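Local coordinates for possible protein of nuclear scaffold (PDB 3KAE), which forms the homodimeric N-terminal tetratricopeptide-repeat domain of Cdc27, a subunit of the anaphase-promoting complex, and probably serves as a protein-binding scaffold, at residues C[213-218]-C[229-234]; C[202-207]-C[236-241]; C[149-154]-C[178-183]; C[120-125]-C[135-140]. All blocks are in the same frame, centred on the assembly; numbering follows the deposited sequence.

Contact 1 (C[213-218]-C[229-234]); sequences NAARRY and ACFELV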
loop_
_atom_site.group_PDB
_atom_site.type_symbol
_atom_site.label_atom_id
_atom_site.label_comp_id
_atom_site.label_asym_id
_atom_site.label_seq_id
_atom_site.Cartn_x
_atom_site.Cartn_y
_atom_site.Cartn_z
ATOM N N ASN C 213 11.673 -4.758 -23.817
ATOM C CA ASN C 213 11.773 -3.596 -24.645
ATOM C C ASN C 213 12.385 -4.004 -26.006
ATOM O O ASN C 213 11.953 -3.532 -27.062
ATOM C CB ASN C 213 12.574 -2.513 -23.940
ATOM C CG ASN C 213 11.772 -1.818 -22.841
ATOM O OD1 ASN C 213 10.543 -1.837 -22.854
ATOM N ND2 ASN C 213 12.465 -1.202 -21.896
ATOM N N ALA C 214 13.363 -4.911 -25.977
ATOM C CA ALA C 214 13.981 -5.425 -27.205
ATOM C C ALA C 214 12.919 -5.969 -28.151
ATOM O O ALA C 214 12.882 -5.604 -29.326
ATOM C CB ALA C 214 15.040 -6.520 -26.899
ATOM N N ALA C 215 12.060 -6.840 -27.628
ATOM C CA ALA C 215 11.009 -7.470 -28.415
ATOM C C ALA C 215 10.126 -6.424 -29.093
ATOM O O ALA C 215 9.665 -6.615 -30.216
ATOM C CB ALA C 215 10.185 -8.388 -27.536
ATOM N N ARG C 216 9.921 -5.308 -28.407
ATOM C CA ARG C 216 9.045 -4.249 -28.878
ATOM C C ARG C 216 9.718 -3.518 -30.025
ATOM O O ARG C 216 9.106 -3.240 -31.057
ATOM C CB ARG C 216 8.748 -3.273 -27.729
ATOM C CG ARG C 216 7.904 -2.075 -28.105
ATOM C CD ARG C 216 7.914 -1.079 -26.970
ATOM N NE ARG C 216 9.254 -0.547 -26.749
ATOM C CZ ARG C 216 9.677 -0.042 -25.594
ATOM N NH1 ARG C 216 8.861 -0.013 -24.545
ATOM N NH2 ARG C 216 10.915 0.430 -25.488
ATOM N N ARG C 217 10.986 -3.188 -29.834
ATOM C CA ARG C 217 11.759 -2.546 -30.884
ATOM C C ARG C 217 11.785 -3.401 -32.151
ATOM O O ARG C 217 11.608 -2.897 -33.267
ATOM C CB ARG C 217 13.192 -2.304 -30.419
ATOM C CG ARG C 217 14.076 -1.684 -31.484
ATOM C CD ARG C 217 13.507 -0.351 -31.949
ATOM N NE ARG C 217 14.449 0.353 -32.823
ATOM C CZ ARG C 217 14.104 1.277 -33.719
ATOM N NH1 ARG C 217 12.831 1.619 -33.873
ATOM N NH2 ARG C 217 15.039 1.864 -34.452
ATOM N N TYR C 218 12.026 -4.695 -31.975
ATOM C CA TYR C 218 12.023 -5.612 -33.098
ATOM C C TYR C 218 10.711 -5.558 -33.862
ATOM O O TYR C 218 10.702 -5.553 -35.089
ATOM C CB TYR C 218 12.293 -7.042 -32.637
ATOM C CG TYR C 218 13.741 -7.317 -32.331
ATOM C CD1 TYR C 218 14.728 -7.026 -33.260
ATOM C CD2 TYR C 218 14.122 -7.874 -31.119
ATOM C CE1 TYR C 218 16.063 -7.275 -32.992
ATOM C CE2 TYR C 218 15.452 -8.127 -30.834
ATOM C CZ TYR C 218 16.424 -7.832 -31.782
ATOM O OH TYR C 218 17.760 -8.080 -31.524
ATOM N N ALA C 229 10.840 -14.270 -30.532
ATOM C CA ALA C 229 11.885 -14.951 -29.783
ATOM C C ALA C 229 12.048 -14.289 -28.422
ATOM O O ALA C 229 11.938 -14.942 -27.380
ATOM C CB ALA C 229 13.189 -14.917 -30.562
ATOM N N CYS C 230 12.283 -12.979 -28.442
ATOM C CA CYS C 230 12.415 -12.192 -27.213
ATOM C C CYS C 230 11.215 -12.319 -26.273
ATOM O O CYS C 230 11.382 -12.573 -25.083
ATOM C CB CYS C 230 12.673 -10.727 -27.552
ATOM S SG CYS C 230 14.374 -10.370 -28.091
ATOM N N PHE C 231 10.010 -12.128 -26.803
ATOM C CA PHE C 231 8.792 -12.239 -26.006
ATOM C C PHE C 231 8.665 -13.645 -25.435
ATOM O O PHE C 231 8.410 -13.822 -24.252
ATOM C CB PHE C 231 7.557 -11.923 -26.851
ATOM C CG PHE C 231 7.404 -10.467 -27.205
ATOM C CD1 PHE C 231 7.220 -9.509 -26.211
ATOM C CD2 PHE C 231 7.400 -10.060 -28.539
ATOM C CE1 PHE C 231 7.057 -8.167 -26.535
ATOM C CE2 PHE C 231 7.243 -8.725 -28.875
ATOM C CZ PHE C 231 7.067 -7.775 -27.871
ATOM N N GLU C 232 8.847 -14.645 -26.289
ATOM C CA GLU C 232 8.759 -16.039 -25.866
ATOM C C GLU C 232 9.711 -16.344 -24.710
ATOM O O GLU C 232 9.331 -17.021 -23.758
ATOM C CB GLU C 232 9.022 -16.978 -27.053
ATOM N N LEU C 233 10.942 -15.840 -24.787
ATOM C CA LEU C 233 11.908 -16.027 -23.703
ATOM C C LEU C 233 11.334 -15.587 -22.359
ATOM O O LEU C 233 11.272 -16.377 -21.413
ATOM C CB LEU C 233 13.213 -15.273 -23.983
ATOM C CG LEU C 233 14.038 -14.959 -22.725
ATOM C CD1 LEU C 233 14.533 -16.234 -22.075
ATOM C CD2 LEU C 233 15.201 -14.046 -23.032
ATOM N N VAL C 234 10.911 -14.326 -22.283
ATOM C CA VAL C 234 10.325 -13.783 -21.054
ATOM C C VAL C 234 9.042 -14.517 -20.644
ATOM O O VAL C 234 8.829 -14.783 -19.467
ATOM C CB VAL C 234 10.060 -12.263 -21.181
ATOM C CG1 VAL C 234 9.535 -11.682 -19.851
ATOM C CG2 VAL C 234 11.340 -11.544 -21.661
#
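One face of the Phe231 ring lies flat against the methyl of Ala215, which sits over the ring centre in a CH-pi contact, while Cys230 SG lies at the edge of the Tyr218 ring, near its plane. These groups join the two antiparallel helices of a hairpin in this tetratricopeptide-repeat (TPR) domain, where paired helices pack closely because small residues sit at the crossing. The short axes run at 156° and come within 8.3 Å, a spacing that small side chains permit. Ala215 suits the place because its CB points toward the partner helix and touches two neighbours, the Phe231 face and Cys230 CB. Phe231 CG lies anti to its carbonyl carbon (chi1 -72°), and this torsion brings a ring whose CB starts beside the interface back over Ala215. In Cys230 the first torsion places SG beside its own backbone N. Cys230 and Tyr218 are both buried, whereas Phe231 is exposed. Beyond the pair, Phe187 meets Tyr218 edge-to-face, and Ser227 OG is hydrogen-bonded to the carbonyl O of Ala215. Cys230, compact and apolar, lies between Ala214 and Tyr218 of the other helix: its SG is 4.1 Å from Ala214 CB and 3.7 Å from CE2 of Tyr218.

Contact 2 (C[202-207]-C[236-241]); sequences HVPGIG and RKDPMF
Apolar contact is carried by Val203 and the aliphatic part of Lys237. Val203 CG1, anti to its backbone N (chi1 -178°), reaches Lys237 CB at 3.6 Å, and the two side chains cross at about a right angle. Lysine suits this edge because its CB and CD can lie along the carbonyl side of Val203 while the extended chain carries the ammonium away from the interface. The same Val203 CG1 also touches Asp238 CB at 4.1 Å.

Polar atoms meet carbon in a second group, formed by Pro204, which follows a cis peptide bond. Its CG stands 3.1 Å from the carbonyl O of Lys237, and its CB is 3.6 Å from OD1 of Asp238. The carboxylate finds its stronger partner elsewhere: OD1 is hydrogen-bonded to Ser208 OG.

Backbone geometry shapes both sides. Gly205 has positive phi (137°), where a side chain would jam against the preceding carbonyl O, and it lets the chain turn into the next helix. Asp238 leaves the helical conformation, and its carbonyl O accepts from Phe241 N at 3.0 Å in a compact turn.

The contact thus joins the loop leading into helix 206-220 to the end of helix 224-237. Phe241 meets Tyr209 edge-to-face; Phe23 of the second subunit packs on Ile206, and its Arg51 on Met240 and Phe241.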
loop_
_atom_site.group_PDB
_atom_site.type_symbol
_atom_site.label_atom_id
_atom_site.label_comp_id
_atom_site.label_asym_id
_atom_site.label_seq_id
_atom_site.Cartn_x
_atom_site.Cartn_y
_atom_site.Cartn_z
ATOM N N HIS C 202 19.689 -12.397 -16.959
ATOM C CA HIS C 202 18.995 -11.829 -15.801
ATOM C C HIS C 202 17.486 -11.769 -16.004
ATOM O O HIS C 202 16.870 -10.711 -15.871
ATOM C CB HIS C 202 19.550 -10.446 -15.455
ATOM C CG HIS C 202 21.043 -10.412 -15.342
ATOM N ND1 HIS C 202 21.710 -10.809 -14.208
ATOM C CD2 HIS C 202 21.992 -10.040 -16.232
ATOM C CE1 HIS C 202 23.013 -10.675 -14.396
ATOM N NE2 HIS C 202 23.210 -10.210 -15.614
ATOM N N VAL C 203 16.909 -12.925 -16.316
ATOM C CA VAL C 203 15.469 -13.097 -16.453
ATOM C C VAL C 203 15.077 -14.315 -15.644
ATOM O O VAL C 203 15.490 -15.428 -15.973
ATOM C CB VAL C 203 15.098 -13.374 -17.923
ATOM C CG1 VAL C 203 13.585 -13.512 -18.103
ATOM C CG2 VAL C 203 15.664 -12.287 -18.822
ATOM N N PRO C 204 14.278 -14.123 -14.581
ATOM C CA PRO C 204 13.681 -12.853 -14.135
ATOM C C PRO C 204 14.677 -11.856 -13.547
ATOM O O PRO C 204 15.726 -12.245 -13.019
ATOM C CB PRO C 204 12.703 -13.289 -13.041
ATOM C CG PRO C 204 12.517 -14.764 -13.243
ATOM C CD PRO C 204 13.825 -15.252 -13.754
ATOM N N GLY C 205 14.332 -10.574 -13.644
ATOM C CA GLY C 205 15.175 -9.498 -13.148
ATOM C C GLY C 205 15.242 -8.345 -14.141
ATOM O O GLY C 205 14.329 -8.177 -14.945
ATOM N N ILE C 206 16.324 -7.568 -14.101
ATOM C CA ILE C 206 16.491 -6.430 -14.999
ATOM C C ILE C 206 16.373 -6.868 -16.466
ATOM O O ILE C 206 15.913 -6.104 -17.330
ATOM C CB ILE C 206 17.846 -5.726 -14.757
ATOM C CG1 ILE C 206 17.888 -4.376 -15.466
ATOM C CG2 ILE C 206 19.022 -6.629 -15.177
ATOM C CD1 ILE C 206 19.114 -3.547 -15.128
ATOM N N GLY C 207 16.773 -8.106 -16.741
ATOM C CA GLY C 207 16.730 -8.611 -18.101
ATOM C C GLY C 207 15.320 -8.657 -18.652
ATOM O O GLY C 207 15.096 -8.474 -19.853
ATOM N N ARG C 236 8.422 -17.490 -20.809
ATOM C CA ARG C 236 8.779 -18.749 -20.152
ATOM C C ARG C 236 9.606 -18.610 -18.871
ATOM O O ARG C 236 9.316 -19.274 -17.880
ATOM C CB ARG C 236 9.452 -19.727 -21.123
ATOM C CG ARG C 236 10.538 -19.162 -22.002
ATOM C CD ARG C 236 10.959 -20.197 -23.042
ATOM N NE ARG C 236 12.277 -19.883 -23.583
ATOM C CZ ARG C 236 12.523 -19.600 -24.855
ATOM N NH1 ARG C 236 11.535 -19.613 -25.742
ATOM N NH2 ARG C 236 13.763 -19.317 -25.239
ATOM N N LYS C 237 10.633 -17.765 -18.889
ATOM C CA LYS C 237 11.483 -17.568 -17.711
ATOM C C LYS C 237 10.869 -16.598 -16.698
ATOM O O LYS C 237 11.375 -16.443 -15.583
ATOM C CB LYS C 237 12.867 -17.060 -18.124
ATOM C CG LYS C 237 13.753 -18.097 -18.799
ATOM C CD LYS C 237 15.102 -17.495 -19.162
ATOM C CE LYS C 237 15.978 -18.501 -19.879
ATOM N NZ LYS C 237 17.114 -17.853 -20.594
ATOM N N ASP C 238 9.786 -15.939 -17.100
ATOM C CA ASP C 238 9.132 -14.951 -16.257
ATOM C C ASP C 238 7.731 -14.657 -16.769
ATOM O O ASP C 238 7.423 -13.522 -17.118
ATOM C CB ASP C 238 9.956 -13.666 -16.219
ATOM C CG ASP C 238 9.535 -12.752 -15.087
ATOM O OD1 ASP C 238 10.131 -11.662 -14.912
ATOM O OD2 ASP C 238 8.594 -13.143 -14.377
ATOM N N PRO C 239 6.867 -15.684 -16.797
ATOM C CA PRO C 239 5.549 -15.610 -17.441
ATOM C C PRO C 239 4.673 -14.527 -16.838
ATOM O O PRO C 239 3.850 -13.925 -17.533
ATOM C CB PRO C 239 4.930 -16.980 -17.137
ATOM C CG PRO C 239 6.062 -17.844 -16.690
ATOM C CD PRO C 239 7.039 -16.933 -16.040
ATOM N N MET C 240 4.845 -14.295 -15.545
ATOM C CA MET C 240 3.992 -13.367 -14.833
ATOM C C MET C 240 4.476 -11.922 -14.932
ATOM O O MET C 240 3.751 -11.009 -14.535
ATOM C CB MET C 240 3.855 -13.814 -13.380
ATOM C CG MET C 240 3.001 -15.068 -13.218
ATOM S SD MET C 240 3.717 -16.266 -12.082
ATOM C CE MET C 240 4.255 -15.188 -10.766
ATOM N N PHE C 241 5.685 -11.710 -15.466
ATOM C CA PHE C 241 6.183 -10.354 -15.708
ATOM C C PHE C 241 5.265 -9.670 -16.712
ATOM O O PHE C 241 4.642 -8.661 -16.442
ATOM C CB PHE C 241 7.607 -10.379 -16.262
ATOM C CG PHE C 241 8.116 -9.025 -16.700
ATOM C CD1 PHE C 241 8.804 -8.208 -15.814
ATOM C CD2 PHE C 241 7.899 -8.568 -17.992
ATOM C CE1 PHE C 241 9.274 -6.958 -16.217
ATOM C CE2 PHE C 241 8.356 -7.314 -18.398
ATOM C CZ PHE C 241 9.054 -6.515 -17.521
#

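Contact 3 (C[149-154]-C[178-183]); sequences PVENLL and EEYVSD
Tyr180 spans the gap between two helices of the TPR domain that run almost parallel, 9° apart in direction, but with axes 11.4 Å from each other, so the helices meet through side-chain tips and not through their backbones. Its CB packs against Ile206, a residue of helix 206-220. From there CG stands anti to the backbone N (chi1 158°), which sends the ring across toward helix 147-155. On the way CE1 meets two aliphatic tips, Leu154 CD1 at 4.2 Å and Val150 CG1 at 4.3 Å, the latter at the ring edge. Phe23 of the second subunit makes an edge-to-face contact with the ring, so the tyrosine also belongs to the dimer interface. At the tip, OH donates to Glu151 OE2, which lies in the ring plane; the carboxylate is tilted 35° against the ring and is met from above its own plane. Glutamate has the length for this: its chain leaves beside the interface and bends at chi2, bringing the carboxylate to the phenol. Its other oxygen, OE1, accepts from Asn213 ND2, so both oxygens are held and the group's rotation is probably fixed. Beside this polar bridge the branched side chains pack against one another. Val150 and Val181 approach tip to tip, CG1 to CG2 at 4.0 Å, and Leu154 CD2 lies 4.3 Å from Val181 CG1. The shortest link in the contact remains that of Tyr180 OH to Glu151 OE2, at 2.6 Å.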
loop_
_atom_site.group_PDB
_atom_site.type_symbol
_atom_site.label_atom_id
_atom_site.label_comp_id
_atom_site.label_asym_id
_atom_site.label_seq_id
_atom_site.Cartn_x
_atom_site.Cartn_y
_atom_site.Cartn_z
ATOM N N PRO C 149 9.296 7.861 -16.296
ATOM C CA PRO C 149 9.974 8.744 -17.251
ATOM C C PRO C 149 10.960 7.947 -18.141
ATOM O O PRO C 149 10.948 8.088 -19.372
ATOM C CB PRO C 149 10.711 9.748 -16.345
ATOM C CG PRO C 149 9.940 9.737 -15.075
ATOM C CD PRO C 149 9.451 8.325 -14.903
ATOM N N VAL C 150 11.774 7.097 -17.520
ATOM C CA VAL C 150 12.719 6.270 -18.253
ATOM C C VAL C 150 12.041 5.394 -19.314
ATOM O O VAL C 150 12.425 5.434 -20.490
ATOM C CB VAL C 150 13.584 5.406 -17.310
ATOM C CG1 VAL C 150 14.389 4.382 -18.109
ATOM C CG2 VAL C 150 14.513 6.293 -16.503
ATOM N N GLU C 151 11.027 4.620 -18.920
ATOM C CA GLU C 151 10.389 3.710 -19.878
ATOM C C GLU C 151 9.657 4.424 -21.019
ATOM O O GLU C 151 9.610 3.921 -22.148
ATOM C CB GLU C 151 9.484 2.689 -19.177
ATOM C CG GLU C 151 10.271 1.687 -18.327
ATOM C CD GLU C 151 11.188 0.784 -19.180
ATOM O OE1 GLU C 151 10.680 -0.071 -19.942
ATOM O OE2 GLU C 151 12.422 0.919 -19.090
ATOM N N ASN C 152 9.097 5.594 -20.712
ATOM C CA ASN C 152 8.365 6.391 -21.686
ATOM C C ASN C 152 9.291 7.145 -22.627
ATOM O O ASN C 152 8.965 7.345 -23.799
ATOM C CB ASN C 152 7.418 7.389 -21.000
ATOM C CG ASN C 152 6.125 6.750 -20.579
ATOM O OD1 ASN C 152 5.210 6.599 -21.382
ATOM N ND2 ASN C 152 6.051 6.340 -19.317
ATOM N N LEU C 153 10.422 7.592 -22.091
ATOM C CA LEU C 153 11.412 8.279 -22.893
ATOM C C LEU C 153 12.135 7.295 -23.814
ATOM O O LEU C 153 12.384 7.594 -24.991
ATOM C CB LEU C 153 12.384 9.054 -22.006
ATOM C CG LEU C 153 11.746 10.298 -21.380
ATOM C CD1 LEU C 153 12.754 11.055 -20.517
ATOM C CD2 LEU C 153 11.165 11.207 -22.458
ATOM N N LEU C 154 12.448 6.111 -23.296
ATOM C CA LEU C 154 13.011 5.076 -24.145
ATOM C C LEU C 154 12.032 4.718 -25.260
ATOM O O LEU C 154 12.383 4.671 -26.444
ATOM C CB LEU C 154 13.385 3.844 -23.341
ATOM C CG LEU C 154 14.574 4.000 -22.391
ATOM C CD1 LEU C 154 14.842 2.691 -21.667
ATOM C CD2 LEU C 154 15.822 4.474 -23.117
ATOM N N GLU C 178 21.444 3.298 -14.494
ATOM C CA GLU C 178 21.885 4.254 -15.507
ATOM C C GLU C 178 22.588 3.512 -16.637
ATOM O O GLU C 178 22.534 3.917 -17.794
ATOM C CB GLU C 178 22.778 5.338 -14.892
ATOM C CG GLU C 178 22.203 5.994 -13.624
ATOM C CD GLU C 178 20.923 6.793 -13.870
ATOM O OE1 GLU C 178 20.583 7.029 -15.051
ATOM O OE2 GLU C 178 20.255 7.185 -12.877
ATOM N N GLU C 179 23.223 2.400 -16.290
ATOM C CA GLU C 179 23.787 1.488 -17.280
ATOM C C GLU C 179 22.677 0.807 -18.080
ATOM O O GLU C 179 22.827 0.534 -19.266
ATOM C CB GLU C 179 24.656 0.443 -16.586
ATOM C CG GLU C 179 25.041 -0.724 -17.467
ATOM C CD GLU C 179 25.999 -1.667 -16.778
ATOM O OE1 GLU C 179 26.377 -1.374 -15.621
ATOM O OE2 GLU C 179 26.366 -2.694 -17.394
ATOM N N TYR C 180 21.553 0.535 -17.424
ATOM C CA TYR C 180 20.426 -0.094 -18.100
ATOM C C TYR C 180 19.864 0.838 -19.160
ATOM O O TYR C 180 19.462 0.412 -20.249
ATOM C CB TYR C 180 19.337 -0.476 -17.104
ATOM C CG TYR C 180 17.963 -0.625 -17.715
ATOM C CD1 TYR C 180 17.098 0.453 -17.783
ATOM C CD2 TYR C 180 17.526 -1.846 -18.217
ATOM C CE1 TYR C 180 15.827 0.324 -18.333
ATOM C CE2 TYR C 180 16.261 -1.983 -18.780
ATOM C CZ TYR C 180 15.422 -0.891 -18.831
ATOM O OH TYR C 180 14.175 -1.019 -19.374
ATOM N N VAL C 181 19.840 2.120 -18.825
ATOM C CA VAL C 181 19.377 3.130 -19.747
ATOM C C VAL C 181 20.352 3.289 -20.924
ATOM O O VAL C 181 19.931 3.380 -22.066
ATOM C CB VAL C 181 19.213 4.483 -19.048
ATOM C CG1 VAL C 181 18.618 5.500 -20.001
ATOM C CG2 VAL C 181 18.339 4.345 -17.798
ATOM N N SER C 182 21.648 3.328 -20.626
ATOM C CA SER C 182 22.680 3.421 -21.647
ATOM C C SER C 182 22.547 2.281 -22.650
ATOM O O SER C 182 22.562 2.500 -23.869
ATOM C CB SER C 182 24.063 3.372 -21.004
ATOM O OG SER C 182 24.192 4.338 -19.979
ATOM N N ASP C 183 22.426 1.064 -22.124
ATOM C CA ASP C 183 22.322 -0.117 -22.957
ATOM C C ASP C 183 21.111 -0.038 -23.863
ATOM O O ASP C 183 21.187 -0.381 -25.055
ATOM C CB ASP C 183 22.269 -1.377 -22.102
ATOM C CG ASP C 183 23.578 -1.647 -21.390
ATOM O OD1 ASP C 183 24.534 -0.861 -21.561
ATOM O OD2 ASP C 183 23.653 -2.651 -20.653
#

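Contact 4 (C[120-125]-C[135-140]); sequences LGDLCT and GHYVRS
His136 is the first residue of the second segment to meet the other helix, its CB lying 3.7 Å from Gly121 N. The imidazole swings across the first helix. Leu120 CG sits over the centre of its ring, 4.0 Å from the centroid, and Cys124 SG stands at the ring edge, 3.5 Å from CD2. A histidine suits this half-buried place since it offers a flat face to carbon while its ND1 is hydrogen-bonded to Glu117. Tyr137 comes next, laying its ring over Gly121. Glycine, with no side chain, allows the ring to lie over its CA. The phenol OH then donates to Asp122 OD1 at 2.6 Å; OD1 receives it on its anti lone pair, with carboxylate and ring planes 62° apart. Asp122 OD1 also bonds Ser148 OG, which would steady the acceptor. Farther along, Ser140 OG ties the segment to the start of helix 113-126 through the carbonyl O of Glu114. The antiparallel helices, 8.4 Å apart at 169°, with glycine in one packed under an aromatic of the next, form the helical hairpin characteristic of the tetratricopeptide repeat.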
loop_
_atom_site.group_PDB
_atom_site.type_symbol
_atom_site.label_atom_id
_atom_site.label_comp_id
_atom_site.label_asym_id
_atom_site.label_seq_id
_atom_site.Cartn_x
_atom_site.Cartn_y
_atom_site.Cartn_z
ATOM N N LEU C 120 3.188 14.041 -13.067
ATOM C CA LEU C 120 2.709 15.027 -14.017
ATOM C C LEU C 120 2.835 14.506 -15.465
ATOM O O LEU C 120 1.981 14.774 -16.310
ATOM C CB LEU C 120 3.534 16.284 -13.825
ATOM C CG LEU C 120 2.870 17.636 -13.636
ATOM C CD1 LEU C 120 1.381 17.649 -13.373
ATOM C CD2 LEU C 120 3.677 18.597 -12.771
ATOM N N GLY C 121 3.876 13.730 -15.729
ATOM C CA GLY C 121 4.073 13.175 -17.053
ATOM C C GLY C 121 2.984 12.169 -17.349
ATOM O O GLY C 121 2.376 12.191 -18.423
ATOM N N ASP C 122 2.740 11.283 -16.386
ATOM C CA ASP C 122 1.689 10.269 -16.501
ATOM C C ASP C 122 0.321 10.893 -16.707
ATOM O O ASP C 122 -0.447 10.460 -17.574
ATOM C CB ASP C 122 1.657 9.383 -15.250
ATOM C CG ASP C 122 2.899 8.521 -15.112
ATOM O OD1 ASP C 122 3.653 8.419 -16.109
ATOM O OD2 ASP C 122 3.124 7.949 -14.014
ATOM N N LEU C 123 0.025 11.915 -15.906
ATOM C CA LEU C 123 -1.247 12.614 -15.997
ATOM C C LEU C 123 -1.456 13.291 -17.358
ATOM O O LEU C 123 -2.528 13.125 -17.949
ATOM C CB LEU C 123 -1.413 13.614 -14.838
ATOM C CG LEU C 123 -1.357 12.939 -13.447
ATOM C CD1 LEU C 123 -1.129 13.954 -12.326
ATOM C CD2 LEU C 123 -2.599 12.091 -13.174
ATOM N N CYS C 124 -0.460 14.052 -17.834
ATOM C CA CYS C 124 -0.544 14.698 -19.165
ATOM C C CYS C 124 -0.787 13.650 -20.218
ATOM O O CYS C 124 -1.674 13.795 -21.038
ATOM C CB CYS C 124 0.728 15.465 -19.537
ATOM S SG CYS C 124 1.005 16.939 -18.556
ATOM N N THR C 125 -0.000 12.581 -20.165
ATOM C CA THR C 125 -0.150 11.466 -21.091
ATOM C C THR C 125 -1.544 10.843 -21.050
ATOM O O THR C 125 -2.212 10.735 -22.076
ATOM C CB THR C 125 0.881 10.372 -20.817
ATOM O OG1 THR C 125 2.192 10.874 -21.093
ATOM C CG2 THR C 125 0.597 9.155 -21.685
ATOM N N GLY C 135 7.782 16.229 -21.809
ATOM C CA GLY C 135 8.508 17.327 -21.198
ATOM C C GLY C 135 8.665 17.175 -19.690
ATOM O O GLY C 135 9.719 17.508 -19.131
ATOM N N HIS C 136 7.622 16.678 -19.020
ATOM C CA HIS C 136 7.727 16.401 -17.579
ATOM C C HIS C 136 8.638 15.203 -17.345
ATOM O O HIS C 136 9.465 15.220 -16.435
ATOM C CB HIS C 136 6.356 16.209 -16.921
ATOM C CG HIS C 136 5.478 17.425 -17.002
ATOM N ND1 HIS C 136 5.839 18.638 -16.459
ATOM C CD2 HIS C 136 4.271 17.615 -17.581
ATOM C CE1 HIS C 136 4.888 19.525 -16.695
ATOM N NE2 HIS C 136 3.927 18.931 -17.377
ATOM N N TYR C 137 8.518 14.181 -18.192
ATOM C CA TYR C 137 9.407 13.022 -18.084
ATOM C C TYR C 137 10.866 13.428 -18.249
ATOM O O TYR C 137 11.746 12.961 -17.520
ATOM C CB TYR C 137 9.075 11.962 -19.120
ATOM C CG TYR C 137 7.760 11.256 -18.938
ATOM C CD1 TYR C 137 7.272 10.926 -17.661
ATOM C CD2 TYR C 137 7.007 10.896 -20.039
ATOM C CE1 TYR C 137 6.058 10.268 -17.516
ATOM C CE2 TYR C 137 5.807 10.241 -19.907
ATOM C CZ TYR C 137 5.334 9.926 -18.651
ATOM O OH TYR C 137 4.139 9.266 -18.568
ATOM N N VAL C 138 11.111 14.301 -19.218
ATOM C CA VAL C 138 12.453 14.801 -19.459
ATOM C C VAL C 138 12.951 15.538 -18.226
ATOM O O VAL C 138 14.072 15.304 -17.769
ATOM C CB VAL C 138 12.501 15.733 -20.680
ATOM C CG1 VAL C 138 13.786 16.551 -20.684
ATOM C CG2 VAL C 138 12.366 14.925 -21.949
ATOM N N ARG C 139 12.112 16.416 -17.680
ATOM C CA ARG C 139 12.530 17.255 -16.566
ATOM C C ARG C 139 12.753 16.372 -15.337
ATOM O O ARG C 139 13.675 16.589 -14.555
ATOM C CB ARG C 139 11.516 18.381 -16.313
ATOM C CG ARG C 139 11.984 19.442 -15.333
ATOM C CD ARG C 139 11.367 20.805 -15.636
ATOM N NE ARG C 139 9.988 20.690 -16.066
ATOM C CZ ARG C 139 9.453 21.066 -17.226
ATOM N NH1 ARG C 139 8.161 20.848 -17.399
ATOM N NH2 ARG C 139 10.152 21.655 -18.190
ATOM N N SER C 140 11.923 15.347 -15.202
ATOM C CA SER C 140 12.066 14.394 -14.118
ATOM C C SER C 140 13.356 13.592 -14.220
ATOM O O SER C 140 14.081 13.417 -13.225
ATOM C CB SER C 140 10.895 13.431 -14.117
ATOM O OG SER C 140 11.116 12.404 -13.170
#

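How the contacts relate
Contacts 1 and 4 are both antiparallel hairpins in which a small residue meets an aromatic ring, but contact 4 adds a phenol-carboxylate bond, whereas contact 1 relies on packing and a sulfur at a ring edge. Contacts 1 and 3 are buried, contacts 2 and 4 partly so. Contact 2 uses the same two helices as contact 1 at their far end and encloses it along the chain; it is built largely from loop residues near the second subunit. Contact 3 joins consecutive, nearly parallel helices across a longer connection than in contacts 1 and 4, and touches all the others, by packing toward contacts 2 and 4 and by a polar link to contact 1. Contacts 1 and 4 remain about 12 Å apart at their nearest atoms.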